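Local structure of UBP3-associated protein BRE5 (Saccharomyces cerevisiae, 2QIY) at residues D13-F18 with I104-T109; R27-K32 with K81-K86; T125-P130 with I139-I144. The protein acts with the ubiquitin protease UBP3 in de-ubiquitination and also binds mRNA, this chain being its NTF2 domain. All coordinates share one frame; numbering follows the deposited sequence.

Interaction 1. Residues D13-F18 with I104-T109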
loop_
_atom_site.group_PDB
_atom_site.type_symbol
_atom_site.label_atom_id
_atom_site.label_comp_id
_atom_site.label_asym_id
_atom_site.label_seq_id
_atom_site.Cartn_x
_atom_site.Cartn_y
_atom_site.Cartn_z
ATOM N N ASP A 13 -16.482 -8.969 2.945
ATOM C CA ASP A 13 -16.618 -10.287 2.323
ATOM C C ASP A 13 -16.026 -10.330 0.931
ATOM O O ASP A 13 -15.241 -11.229 0.629
ATOM C CB ASP A 13 -18.091 -10.708 2.230
ATOM C CG ASP A 13 -18.616 -11.316 3.513
ATOM O OD1 ASP A 13 -17.827 -11.473 4.475
ATOM O OD2 ASP A 13 -19.828 -11.634 3.551
ATOM N N ILE A 14 -16.397 -9.377 0.076
ATOM C CA ILE A 14 -15.889 -9.433 -1.288
ATOM C C ILE A 14 -14.380 -9.178 -1.356
ATOM O O ILE A 14 -13.690 -9.810 -2.159
ATOM C CB ILE A 14 -16.737 -8.653 -2.375
ATOM C CG1 ILE A 14 -16.066 -7.364 -2.874
ATOM C CG2 ILE A 14 -18.247 -8.589 -2.016
ATOM C CD1 ILE A 14 -16.215 -6.187 -1.963
ATOM N N CYS A 15 -13.868 -8.305 -0.485
ATOM C CA CYS A 15 -12.413 -8.049 -0.447
ATOM C C CYS A 15 -11.632 -9.279 -0.016
ATOM O O CYS A 15 -10.600 -9.596 -0.596
ATOM C CB CYS A 15 -12.070 -6.892 0.480
ATOM S SG CYS A 15 -12.651 -5.326 -0.125
ATOM N N PHE A 16 -12.138 -9.982 0.996
ATOM C CA PHE A 16 -11.450 -11.159 1.488
ATOM C C PHE A 16 -11.466 -12.267 0.433
ATOM O O PHE A 16 -10.416 -12.874 0.159
ATOM C CB PHE A 16 -12.046 -11.631 2.811
ATOM C CG PHE A 16 -11.274 -12.743 3.450
ATOM C CD1 PHE A 16 -10.227 -12.465 4.323
ATOM C CD2 PHE A 16 -11.602 -14.077 3.185
ATOM C CE1 PHE A 16 -9.508 -13.501 4.928
ATOM C CE2 PHE A 16 -10.894 -15.123 3.783
ATOM C CZ PHE A 16 -9.842 -14.836 4.657
ATOM N N ALA A 17 -12.631 -12.483 -0.186
ATOM C CA ALA A 17 -12.777 -13.459 -1.273
ATOM C C ALA A 17 -11.915 -13.085 -2.470
ATOM O O ALA A 17 -11.255 -13.952 -3.056
ATOM C CB ALA A 17 -14.243 -13.611 -1.695
ATOM N N PHE A 18 -11.915 -11.803 -2.826
ATOM C CA PHE A 18 -11.094 -11.352 -3.939
ATOM C C PHE A 18 -9.629 -11.725 -3.753
ATOM O O PHE A 18 -8.987 -12.263 -4.666
ATOM C CB PHE A 18 -11.172 -9.839 -4.175
ATOM C CG PHE A 18 -10.141 -9.383 -5.140
ATOM C CD1 PHE A 18 -8.944 -8.839 -4.687
ATOM C CD2 PHE A 18 -10.305 -9.624 -6.504
ATOM C CE1 PHE A 18 -7.937 -8.489 -5.588
ATOM C CE2 PHE A 18 -9.302 -9.284 -7.423
ATOM C CZ PHE A 18 -8.111 -8.708 -6.958
ATOM N N ILE A 104 -13.947 -0.472 -5.768
ATOM C CA ILE A 104 -13.383 -0.790 -4.461
ATOM C C ILE A 104 -11.864 -0.693 -4.500
ATOM O O ILE A 104 -11.224 -1.298 -5.347
ATOM C CB ILE A 104 -13.789 -2.211 -3.984
ATOM C CG1 ILE A 104 -15.304 -2.411 -4.082
ATOM C CG2 ILE A 104 -13.288 -2.449 -2.535
ATOM C CD1 ILE A 104 -15.731 -3.858 -3.986
ATOM N N LEU A 105 -11.312 0.088 -3.575
ATOM C CA LEU A 105 -9.866 0.201 -3.329
ATOM C C LEU A 105 -9.501 -0.769 -2.229
ATOM O O LEU A 105 -10.087 -0.712 -1.146
ATOM C CB LEU A 105 -9.562 1.619 -2.816
ATOM C CG LEU A 105 -8.194 2.329 -2.937
ATOM C CD1 LEU A 105 -7.878 3.353 -1.820
ATOM C CD2 LEU A 105 -6.977 1.500 -3.395
ATOM N N ILE A 106 -8.543 -1.666 -2.500
ATOM C CA ILE A 106 -8.098 -2.638 -1.521
ATOM C C ILE A 106 -6.587 -2.495 -1.288
ATOM O O ILE A 106 -5.819 -2.400 -2.236
ATOM C CB ILE A 106 -8.409 -4.103 -1.974
ATOM C CG1 ILE A 106 -9.896 -4.273 -2.275
ATOM C CG2 ILE A 106 -7.940 -5.106 -0.916
ATOM C CD1 ILE A 106 -10.263 -5.664 -2.890
ATOM N N MET A 107 -6.158 -2.489 -0.035
ATOM C CA MET A 107 -4.712 -2.613 0.220
ATOM C C MET A 107 -4.454 -3.823 1.087
ATOM O O MET A 107 -5.137 -4.011 2.104
ATOM C CB MET A 107 -4.172 -1.423 0.992
ATOM C CG MET A 107 -4.142 -0.131 0.303
ATOM S SD MET A 107 -3.515 1.009 1.563
ATOM C CE MET A 107 -1.814 0.546 1.587
ATOM N N ALA A 108 -3.462 -4.629 0.708
ATOM C CA ALA A 108 -3.101 -5.813 1.474
ATOM C C ALA A 108 -1.640 -5.699 1.877
ATOM O O ALA A 108 -0.837 -5.104 1.148
ATOM C CB ALA A 108 -3.304 -7.031 0.627
ATOM N N THR A 109 -1.267 -6.233 3.033
ATOM C CA THR A 109 0.173 -6.281 3.330
ATOM C C THR A 109 0.453 -7.641 3.890
ATOM O O THR A 109 -0.446 -8.298 4.444
ATOM C CB THR A 109 0.672 -5.231 4.379
ATOM O OG1 THR A 109 0.306 -5.638 5.713
ATOM C CG2 THR A 109 0.122 -3.836 4.100
#

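Interaction 2. Residues R27-K32 with K81-K86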
loop_
_atom_site.group_PDB
_atom_site.type_symbol
_atom_site.label_atom_id
_atom_site.label_comp_id
_atom_site.label_asym_id
_atom_site.label_seq_id
_atom_site.Cartn_x
_atom_site.Cartn_y
_atom_site.Cartn_z
ATOM N N ARG A 27 -1.384 -19.952 -8.055
ATOM C CA ARG A 27 -0.975 -21.321 -7.833
ATOM C C ARG A 27 -1.522 -22.218 -8.934
ATOM O O ARG A 27 -0.806 -23.070 -9.466
ATOM C CB ARG A 27 -1.506 -21.808 -6.495
ATOM C CG ARG A 27 -0.967 -23.165 -6.031
ATOM C CD ARG A 27 -1.580 -23.536 -4.681
ATOM N NE ARG A 27 -3.041 -23.566 -4.782
ATOM C CZ ARG A 27 -3.909 -23.300 -3.801
ATOM N NH1 ARG A 27 -3.497 -22.979 -2.578
ATOM N NH2 ARG A 27 -5.213 -23.362 -4.056
ATOM N N THR A 28 -2.790 -22.028 -9.262
ATOM C CA THR A 28 -3.481 -22.996 -10.110
ATOM C C THR A 28 -3.281 -22.809 -11.612
ATOM O O THR A 28 -3.195 -23.815 -12.339
ATOM C CB THR A 28 -4.991 -23.104 -9.772
ATOM O OG1 THR A 28 -5.627 -21.870 -10.052
ATOM C CG2 THR A 28 -5.192 -23.408 -8.316
ATOM N N ASP A 29 -3.239 -21.559 -12.084
ATOM C CA ASP A 29 -3.066 -21.320 -13.531
ATOM C C ASP A 29 -2.721 -19.880 -13.888
ATOM O O ASP A 29 -3.620 -19.076 -14.143
ATOM C CB ASP A 29 -4.304 -21.763 -14.316
ATOM C CG ASP A 29 -4.063 -21.789 -15.817
ATOM O OD1 ASP A 29 -2.998 -21.290 -16.277
ATOM O OD2 ASP A 29 -4.945 -22.308 -16.546
ATOM N N PRO A 30 -1.419 -19.543 -13.915
ATOM C CA PRO A 30 -0.985 -18.174 -14.242
ATOM C C PRO A 30 -1.492 -17.664 -15.597
ATOM O O PRO A 30 -1.647 -16.458 -15.778
ATOM C CB PRO A 30 0.548 -18.289 -14.243
ATOM C CG PRO A 30 0.838 -19.418 -13.284
ATOM C CD PRO A 30 -0.273 -20.414 -13.578
ATOM N N SER A 31 -1.704 -18.581 -16.537
ATOM C CA SER A 31 -2.133 -18.213 -17.897
ATOM C C SER A 31 -3.571 -17.727 -17.988
ATOM O O SER A 31 -3.981 -17.255 -19.059
ATOM C CB SER A 31 -1.889 -19.372 -18.891
ATOM O OG SER A 31 -2.893 -20.373 -18.795
ATOM N N LYS A 32 -4.344 -17.870 -16.905
ATOM C CA LYS A 32 -5.730 -17.359 -16.876
ATOM C C LYS A 32 -5.918 -16.169 -15.927
ATOM O O LYS A 32 -7.025 -15.619 -15.807
ATOM C CB LYS A 32 -6.712 -18.462 -16.485
ATOM C CG LYS A 32 -6.881 -19.533 -17.523
ATOM C CD LYS A 32 -7.884 -20.547 -17.022
ATOM C CE LYS A 32 -8.195 -21.582 -18.069
ATOM N NZ LYS A 32 -8.871 -22.755 -17.424
ATOM N N LYS A 81 7.386 -19.810 -12.088
ATOM C CA LYS A 81 7.673 -18.971 -10.919
ATOM C C LYS A 81 6.399 -18.528 -10.207
ATOM O O LYS A 81 6.292 -18.618 -8.999
ATOM C CB LYS A 81 8.469 -17.740 -11.342
ATOM C CG LYS A 81 9.936 -17.801 -11.014
ATOM C CD LYS A 81 10.134 -17.529 -9.523
ATOM C CE LYS A 81 11.349 -18.274 -8.977
ATOM N NZ LYS A 81 11.419 -18.229 -7.483
ATOM N N VAL A 82 5.421 -18.073 -10.983
ATOM C CA VAL A 82 4.171 -17.560 -10.448
ATOM C C VAL A 82 3.453 -18.692 -9.680
ATOM O O VAL A 82 2.912 -18.473 -8.588
ATOM C CB VAL A 82 3.282 -16.944 -11.590
ATOM C CG1 VAL A 82 1.869 -16.694 -11.087
ATOM C CG2 VAL A 82 3.924 -15.641 -12.142
ATOM N N ARG A 83 3.512 -19.916 -10.210
ATOM C CA ARG A 83 2.862 -21.061 -9.575
ATOM C C ARG A 83 3.432 -21.349 -8.184
ATOM O O ARG A 83 2.820 -22.059 -7.373
ATOM C CB ARG A 83 3.037 -22.304 -10.454
ATOM C CG ARG A 83 2.058 -22.363 -11.620
ATOM C CD ARG A 83 2.249 -23.648 -12.443
ATOM N NE ARG A 83 1.285 -23.709 -13.552
ATOM C CZ ARG A 83 0.157 -24.409 -13.512
ATOM N NH1 ARG A 83 -0.123 -25.139 -12.441
ATOM N NH2 ARG A 83 -0.675 -24.416 -14.556
ATOM N N SER A 84 4.629 -20.841 -7.928
ATOM C CA SER A 84 5.334 -21.172 -6.690
ATOM C C SER A 84 5.189 -20.062 -5.643
ATOM O O SER A 84 5.785 -20.145 -4.574
ATOM C CB SER A 84 6.804 -21.488 -6.974
ATOM O OG SER A 84 7.556 -20.316 -7.277
ATOM N N LEU A 85 4.357 -19.055 -5.942
ATOM C CA LEU A 85 4.181 -17.911 -5.040
ATOM C C LEU A 85 3.373 -18.325 -3.819
ATOM O O LEU A 85 2.375 -19.037 -3.934
ATOM C CB LEU A 85 3.515 -16.750 -5.778
ATOM C CG LEU A 85 3.271 -15.442 -5.007
ATOM C CD1 LEU A 85 3.273 -14.225 -5.933
ATOM C CD2 LEU A 85 1.949 -15.528 -4.208
ATOM N N LYS A 86 3.825 -17.864 -2.654
ATOM C CA LYS A 86 3.229 -18.206 -1.372
ATOM C C LYS A 86 3.203 -16.925 -0.531
ATOM O O LYS A 86 3.989 -16.002 -0.742
ATOM C CB LYS A 86 4.104 -19.265 -0.699
ATOM C CG LYS A 86 4.120 -20.608 -1.465
ATOM C CD LYS A 86 5.193 -21.551 -0.955
ATOM C CE LYS A 86 5.191 -22.822 -1.771
ATOM N NZ LYS A 86 4.228 -23.783 -1.195
HETATM O O HOH W 1 0.755 -25.366 -9.526
HETATM O O HOH W 2 -0.408 -22.737 -16.870
#

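Interaction 3. Residues T125-P130 with I139-I144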
loop_
_atom_site.group_PDB
_atom_site.type_symbol
_atom_site.label_atom_id
_atom_site.label_comp_id
_atom_site.label_asym_id
_atom_site.label_seq_id
_atom_site.Cartn_x
_atom_site.Cartn_y
_atom_site.Cartn_z
ATOM N N THR A 125 -1.766 -3.139 -3.704
ATOM C CA THR A 125 -3.006 -2.383 -3.783
ATOM C C THR A 125 -3.732 -2.728 -5.061
ATOM O O THR A 125 -3.100 -2.874 -6.103
ATOM C CB THR A 125 -2.699 -0.875 -3.738
ATOM O OG1 THR A 125 -2.228 -0.577 -2.418
ATOM C CG2 THR A 125 -3.919 -0.073 -3.992
ATOM N N PHE A 126 -5.049 -2.855 -4.967
ATOM C CA PHE A 126 -5.919 -3.151 -6.117
ATOM C C PHE A 126 -7.055 -2.157 -6.218
ATOM O O PHE A 126 -7.525 -1.621 -5.197
ATOM C CB PHE A 126 -6.602 -4.492 -5.898
ATOM C CG PHE A 126 -5.657 -5.632 -5.669
ATOM C CD1 PHE A 126 -5.208 -5.926 -4.372
ATOM C CD2 PHE A 126 -5.244 -6.444 -6.741
ATOM C CE1 PHE A 126 -4.346 -7.001 -4.157
ATOM C CE2 PHE A 126 -4.401 -7.539 -6.513
ATOM C CZ PHE A 126 -3.955 -7.800 -5.220
ATOM N N ILE A 127 -7.528 -1.937 -7.443
ATOM C CA ILE A 127 -8.818 -1.270 -7.654
ATOM C C ILE A 127 -9.704 -2.219 -8.458
ATOM O O ILE A 127 -9.274 -2.740 -9.496
ATOM C CB ILE A 127 -8.701 0.091 -8.387
ATOM C CG1 ILE A 127 -7.902 1.066 -7.535
ATOM C CG2 ILE A 127 -10.114 0.680 -8.652
ATOM C CD1 ILE A 127 -8.623 1.488 -6.335
ATOM N N LEU A 128 -10.895 -2.466 -7.931
ATOM C CA LEU A 128 -11.906 -3.326 -8.552
ATOM C C LEU A 128 -13.031 -2.459 -9.098
ATOM O O LEU A 128 -13.609 -1.632 -8.380
ATOM C CB LEU A 128 -12.488 -4.317 -7.536
ATOM C CG LEU A 128 -11.492 -5.162 -6.738
ATOM C CD1 LEU A 128 -12.272 -6.218 -5.980
ATOM C CD2 LEU A 128 -10.462 -5.804 -7.661
ATOM N N LEU A 129 -13.356 -2.682 -10.366
ATOM C CA LEU A 129 -14.406 -1.934 -11.046
ATOM C C LEU A 129 -15.592 -2.875 -11.343
ATOM O O LEU A 129 -15.410 -3.922 -11.955
ATOM C CB LEU A 129 -13.842 -1.382 -12.357
ATOM C CG LEU A 129 -14.823 -0.639 -13.274
ATOM C CD1 LEU A 129 -15.115 0.731 -12.734
ATOM C CD2 LEU A 129 -14.219 -0.536 -14.659
ATOM N N PRO A 130 -16.815 -2.498 -10.936
ATOM C CA PRO A 130 -17.897 -3.470 -11.164
ATOM C C PRO A 130 -18.198 -3.664 -12.649
ATOM O O PRO A 130 -17.970 -2.761 -13.451
ATOM C CB PRO A 130 -19.105 -2.853 -10.447
ATOM C CG PRO A 130 -18.772 -1.394 -10.257
ATOM C CD PRO A 130 -17.280 -1.245 -10.310
ATOM N N ILE A 139 -10.340 -6.259 -12.150
ATOM C CA ILE A 139 -9.181 -5.510 -11.645
ATOM C C ILE A 139 -8.767 -4.425 -12.648
ATOM O O ILE A 139 -8.459 -4.729 -13.786
ATOM C CB ILE A 139 -7.947 -6.437 -11.419
ATOM C CG1 ILE A 139 -8.290 -7.588 -10.488
ATOM C CG2 ILE A 139 -6.808 -5.642 -10.819
ATOM C CD1 ILE A 139 -7.232 -8.700 -10.504
ATOM N N THR A 140 -8.763 -3.165 -12.230
ATOM C CA THR A 140 -8.273 -2.105 -13.123
ATOM C C THR A 140 -6.856 -1.685 -12.787
ATOM O O THR A 140 -6.153 -1.102 -13.624
ATOM C CB THR A 140 -9.195 -0.867 -13.151
ATOM O OG1 THR A 140 -9.278 -0.292 -11.837
ATOM C CG2 THR A 140 -10.582 -1.248 -13.658
ATOM N N ASN A 141 -6.452 -1.962 -11.550
ATOM C CA ASN A 141 -5.137 -1.563 -11.028
ATOM C C ASN A 141 -4.639 -2.573 -10.032
ATOM O O ASN A 141 -5.411 -3.086 -9.204
ATOM C CB ASN A 141 -5.211 -0.206 -10.302
ATOM C CG ASN A 141 -5.530 0.907 -11.216
ATOM O OD1 ASN A 141 -4.632 1.582 -11.754
ATOM N ND2 ASN A 141 -6.804 1.105 -11.449
ATOM N N ASP A 142 -3.342 -2.840 -10.105
ATOM C CA ASP A 142 -2.701 -3.841 -9.261
ATOM C C ASP A 142 -1.246 -3.425 -9.119
ATOM O O ASP A 142 -0.510 -3.482 -10.095
ATOM C CB ASP A 142 -2.816 -5.188 -9.975
ATOM C CG ASP A 142 -2.163 -6.328 -9.214
ATOM O OD1 ASP A 142 -1.464 -6.083 -8.211
ATOM O OD2 ASP A 142 -2.378 -7.490 -9.646
ATOM N N ILE A 143 -0.857 -2.974 -7.917
ATOM C CA ILE A 143 0.525 -2.504 -7.667
ATOM C C ILE A 143 1.077 -3.236 -6.461
ATOM O O ILE A 143 0.437 -3.258 -5.396
ATOM C CB ILE A 143 0.610 -1.000 -7.294
ATOM C CG1 ILE A 143 -0.016 -0.095 -8.370
ATOM C CG2 ILE A 143 2.108 -0.623 -6.947
ATOM C CD1 ILE A 143 -0.116 1.379 -7.900
ATOM N N ILE A 144 2.246 -3.873 -6.606
ATOM C CA ILE A 144 2.954 -4.391 -5.434
ATOM C C ILE A 144 4.236 -3.580 -5.177
ATOM O O ILE A 144 4.918 -3.149 -6.112
ATOM C CB ILE A 144 3.255 -5.909 -5.572
ATOM C CG1 ILE A 144 3.733 -6.512 -4.237
ATOM C CG2 ILE A 144 4.250 -6.192 -6.739
ATOM C CD1 ILE A 144 3.679 -8.069 -4.244
#

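Interaction 1. Residues D13-F18 with I104-T109
A cysteine sulfur, Cys15 SG, occupies the middle of an otherwise all-carbon contact, lodged against two isoleucines, Ile104 and Ile106. Cys15 SG is anti to its own carbonyl carbon (chi1 -68°), and from there it meets a different branch of each. It lies 3.6 Å from Ile106 CG1 and touches CD1 of the same side chain as well. On the other residue it meets the short branch, with Cys15 SG 3.8 Å from Ile104 CG2. The terminal methyl of Ile106 does double duty: its chain is extended (chi2 173°), and CD1 sits between the sulfur and the Phe18 ring, where Phe18 CD1 is 3.9 Å from Ile106 CD1. Ile14 and Ile104 reach toward each other tip to tip, CD1 to CD1, but the modelled separation is too short for two carbons, and the exact placing of that pair is doubtful.

The backbones stay well apart, the axes of helix 13-18 and strand 104-109 passing 10.0 Å from each other and crossing at -53°. Cys15 and Ile106 come closest, their CA atoms 7.0 Å apart. This is the NTF2 arrangement of a long N-terminal helix laid over a curved sheet, with Ile104 and Ile106 turned toward it. Leu105 and Met107, on the other face, pack on Ile143 and Thr125 of the second subunit. On the helix-bearing face the sheet spreads to both flanks: Cys15 also touches Phe94 of strand 85-97, while Phe18 stands edge-to-face with Phe126 of strand 120-130 and reaches Ile139 of strand 137-147.

Interaction 2. Residues R27-K32 with K81-K86
Pro30 packs on Val82, with Pro30 CG 3.6 Å from Val82 CG1, and on the aliphatic part of Arg83. Its ring lies across the Arg83 chain at about a right angle, Pro30 CG being 3.6 Å from Arg83 CG. Arg83 runs extended from CG to NE (chi3 179°), and one face of its guanidinium lies over Pro30 CD, Thr28 C and Asp29 CA. The chain here has just left the long N-terminal helix of the NTF2 domain, and Asp29, the first residue past it, turns OD1 back on the chain: Asp29 OD1 accepts Ser31 OG at 2.7 Å and, weakly, Ser31 N, as in an Asx turn. In the other segment, a type I turn from Val82 to Leu85 leads from helix 79-82 into strand 85-97, with Lys81 O taking both Ser84 N and Ser84 OG.

Two waters, both at the guanidinium edge and in its plane, link the segments. One accepts from Arg83 NH1 at 3.1 Å and donates to Arg27 O; the other accepts from Arg83 NH2 at 2.9 Å and donates to Asp29 OD1. Arg83 NE forms a salt bridge with Asp79. The charges of Asp29 and Arg83 probably also attract, although Asp29 OD1 is 4.3 Å from Arg83 NH2 and well out of the guanidinium plane.

Interaction 3. Residues T125-P130 with I139-I144
With Phe126 CG anti to its carbonyl carbon (chi1 -57°) and Asp142 CG anti to its backbone N (chi1 179°), ring and carboxylate run alongside one another in the same direction, their planes 40° apart. Phe126 CE2 is 3.7 Å from Asp142 OD1. The buried Asp142 OD2 is hydrogen-bonded to the hydroxyls of Tyr22 and Tyr37 on the helix side of the sheet. Next along this face Leu128 crosses Ile139, Leu128 CD2 standing 4.0 Å from Ile139 CG1.

The backbones pair as an antiparallel hairpin. Thr125 and Ile143 bond both ways: Thr125 N to Ile143 O is 2.8 Å, and Ile143 N to Thr125 O is 2.9 Å. Further on the register slips by one at a classic beta bulge, where Thr140 and Asn141 together face Ile127. Ile127 N donates to Asn141 O at 3.0 Å, whereas Ile127 O accepts from Thr140 N at 2.8 Å. At the bulge, Thr140 also turns CG2 to Leu129, 3.5 Å from Leu129 CB.

Strands 120-130 and 137-147 lie inside the six-stranded sheet, flanked by 103-114 and 41-46. Leu19 of helix 11-28 packs on Phe126 on one face; on the other, Ile127 meets Ile127 of the second subunit, so the face carrying Ile127 forms part of the dimer interface.

In the fold
Starting from the N terminus, helix 11-28 enters both early contacts. Its first turns make interaction 1 with strand 103-114, closing a long loop of the chain, and its last turn with the residues after it makes interaction 2 with segment 81-86. Interaction 2 is therefore nested inside interaction 1, their centres 19 Å apart; the first end of the helix is held to the sheet, the last to the turn that leads into strand 85-97. Interaction 3 follows in series, closing the short connection between strands 120-130 and 137-147, a beta hairpin. It adjoins interaction 1 directly, since segments 104-109 and 125-130 are neighbouring strands, and these two contacts reach the second subunit.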